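Local coordinates for 3-deoxy-manno-octulosonate cytidylyltransferase (PDB 1H7F) that catalyses the transfer of a cytidylyl group from CTP to 3-deoxy-manno-octulosonate, releasing diphosphate and giving the activated sugar CMP-KDO, at the cytidine-5'-monophosphate site. Numbering follows the deposited sequence.

The cytidine-5'-monophosphate site. Residues 8-10, 19, 73-76, 79, 96-98, 225. With C5P (cytidine-5'-monophosphate), chain B.
The ribose 3'-hydroxyl of cytidine-5'-monophosphate (C5P) is gripped twice by main chain: C5P O3' donates to Pro8 O at 2.5 Å, approaching from above the carbonyl plane, and accepts from Gly97 N at 2.9 Å. Its neighbour, the 2'-hydroxyl, takes the N-H of Arg10, while a water ties O2' to Arg10 O. This is the cytidylyltransferase active site, and CMP is the nucleotide part shared by the substrate CTP and the product CMP-KDO. Pro8 ends strand 3-8, so main-chain groups hold the ribose, while the base is read by the Arg79 side chain together with the His73 carbonyl.

Cytosine illustrates how a base can be read along its edge. Arg79, on helix 76-86, holds CG anti to its backbone N (chi1 -164°) and bends at chi3, turning its guanidinium side-on to the ring and nearly coplanar with the two atoms it grips. Arg79 NE reaches the carbonyl O2 of C5P at 2.7 Å, and Arg79 NH2 meets C5P N3 at 2.8 Å, both bonds nearly straight. His73 O accepts the exocyclic amine N4, so a donor pair and an acceptor together match the pattern of cytosine. Over one face of the pyrimidine lies Arg10, whose CD sits 3.4 Å from the C5P ring centroid; CG in the crowded position between backbone N and carbonyl carbon (chi1 68°) helps put it there. The backbone of Ser75 and Gly76 packs against the ring too, and Gly76 N reaches the ribose O4' through a water.

At the 5'-phosphate, Lys19, its chain bent at chi3, brings NZ into a salt bridge with O2P. Asp98 OD2 is met by the same NZ from above the carboxylate plane, which probably helps to position it. A water bound by Asp98 OD2 and by the poorly ordered Asp225 lies 2.8 Å from the phosphate oxygen O1P of C5P.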
# COMPACT_ATOMS: atom_id res chain seq x y z
N PRO A 8 16.89 21.46 -5.67
CA PRO A 8 17.05 21.24 -7.12
C PRO A 8 16.35 22.41 -7.80
O PRO A 8 15.24 22.78 -7.42
CB PRO A 8 16.28 19.94 -7.35
CG PRO A 8 16.30 19.26 -6.02
CD PRO A 8 16.04 20.42 -5.09
N ALA A 9 17.03 23.03 -8.76
CA ALA A 9 16.45 24.17 -9.46
C ALA A 9 16.95 24.23 -10.89
O ALA A 9 17.89 24.97 -11.19
CB ALA A 9 16.79 25.46 -8.72
N ARG A 10 16.38 23.40 -11.75
CA ARG A 10 16.76 23.41 -13.15
C ARG A 10 16.11 24.65 -13.75
O ARG A 10 15.08 25.12 -13.27
CB ARG A 10 16.28 22.14 -13.86
CG ARG A 10 14.77 22.02 -14.01
CD ARG A 10 14.41 20.71 -14.67
NE ARG A 10 13.54 20.86 -15.83
CZ ARG A 10 13.91 20.62 -17.09
NH1 ARG A 10 15.15 20.22 -17.36
NH2 ARG A 10 13.05 20.78 -18.08
N LYS A 19 11.94 29.18 -14.60
CA LYS A 19 11.12 29.23 -13.39
C LYS A 19 11.78 29.69 -12.08
O LYS A 19 11.19 30.48 -11.35
CB LYS A 19 10.42 27.88 -13.16
CG LYS A 19 9.30 27.93 -12.13
CD LYS A 19 8.33 26.77 -12.23
CE LYS A 19 9.00 25.44 -11.93
NZ LYS A 19 7.97 24.37 -11.85
N HIS A 73 19.57 14.88 -16.02
CA HIS A 73 18.81 14.22 -14.95
C HIS A 73 17.32 14.32 -15.25
O HIS A 73 16.85 15.35 -15.72
CB HIS A 73 19.11 14.86 -13.59
CG HIS A 73 20.51 14.65 -13.11
ND1 HIS A 73 21.10 13.40 -13.06
CD2 HIS A 73 21.44 15.52 -12.67
CE1 HIS A 73 22.33 13.52 -12.61
NE2 HIS A 73 22.57 14.80 -12.37
N GLU A 74 16.59 13.25 -14.96
CA GLU A 74 15.15 13.22 -15.21
C GLU A 74 14.37 13.76 -14.03
O GLU A 74 13.22 14.18 -14.18
CB GLU A 74 14.69 11.80 -15.49
CG GLU A 74 15.42 11.13 -16.63
CD GLU A 74 15.18 9.63 -16.66
OE1 GLU A 74 15.39 8.97 -15.62
OE2 GLU A 74 14.76 9.12 -17.73
N SER A 75 14.98 13.73 -12.85
CA SER A 75 14.31 14.21 -11.64
C SER A 75 15.28 14.84 -10.65
O SER A 75 16.49 14.69 -10.76
CB SER A 75 13.59 13.06 -10.94
OG SER A 75 14.51 12.05 -10.55
N GLY A 76 14.71 15.55 -9.68
CA GLY A 76 15.51 16.19 -8.65
C GLY A 76 16.22 15.17 -7.78
O GLY A 76 17.28 15.46 -7.22
N ARG A 79 19.32 14.22 -9.34
CA ARG A 79 20.20 15.38 -9.22
C ARG A 79 20.82 15.37 -7.84
O ARG A 79 22.00 15.69 -7.67
CB ARG A 79 19.42 16.69 -9.46
CG ARG A 79 20.32 17.90 -9.74
CD ARG A 79 19.53 19.17 -10.07
NE ARG A 79 18.66 19.02 -11.24
CZ ARG A 79 19.08 18.91 -12.50
NH1 ARG A 79 20.37 18.94 -12.80
NH2 ARG A 79 18.19 18.70 -13.46
N GLN A 96 11.70 21.43 -2.74
CA GLN A 96 11.29 21.81 -4.08
C GLN A 96 11.65 23.27 -4.34
O GLN A 96 11.36 24.15 -3.53
CB GLN A 96 9.78 21.60 -4.26
CG GLN A 96 9.34 20.16 -4.06
CD GLN A 96 10.15 19.21 -4.91
OE1 GLN A 96 9.86 19.01 -6.08
NE2 GLN A 96 11.19 18.63 -4.32
N GLY A 97 12.33 23.51 -5.46
CA GLY A 97 12.72 24.86 -5.82
C GLY A 97 11.57 25.78 -6.20
O GLY A 97 11.78 26.98 -6.35
N ASP A 98 10.37 25.23 -6.32
CA ASP A 98 9.20 26.00 -6.71
C ASP A 98 8.11 26.10 -5.66
O ASP A 98 6.93 26.28 -5.99
CB ASP A 98 8.62 25.46 -8.02
CG ASP A 98 8.22 24.00 -7.94
OD1 ASP A 98 8.57 23.31 -6.96
OD2 ASP A 98 7.56 23.52 -8.89
N ASP A 225 3.75 25.98 -10.64
CA ASP A 225 3.87 25.14 -11.82
C ASP A 225 3.33 25.84 -13.06
O ASP A 225 3.91 25.76 -14.15
CB ASP A 225 3.11 23.83 -11.62
CG ASP A 225 3.63 23.03 -10.44
OD1 ASP A 225 4.74 22.47 -10.54
OD2 ASP A 225 2.92 22.97 -9.40
O3P C5P B . 10.00 20.14 -12.90
P C5P B . 9.22 20.52 -11.69
O1P C5P B . 7.79 20.13 -11.89
O2P C5P B . 9.30 22.10 -11.45
O5' C5P B . 9.79 19.74 -10.40
C5' C5P B . 9.97 20.17 -9.05
C4' C5P B . 11.46 20.31 -8.60
O4' C5P B . 12.28 19.27 -9.19
C3' C5P B . 12.11 21.65 -9.00
O3' C5P B . 12.89 22.12 -7.89
C2' C5P B . 12.98 21.26 -10.20
O2' C5P B . 14.09 22.12 -10.45
C1' C5P B . 13.43 19.83 -9.85
N1 C5P B . 13.85 19.09 -11.04
C2 C5P B . 15.17 18.93 -11.33
N3 C5P B . 15.56 18.18 -12.51
C4 C5P B . 14.70 17.65 -13.31
C5 C5P B . 13.27 17.85 -12.97
C6 C5P B . 12.91 18.54 -11.87
O2 C5P B . 16.07 19.38 -10.65
N4 C5P B . 15.05 16.98 -14.37
O HOH W 1 6.57 21.13 -9.63
O HOH W 2 12.78 24.42 -12.04
O HOH W 3 12.12 16.04 -9.64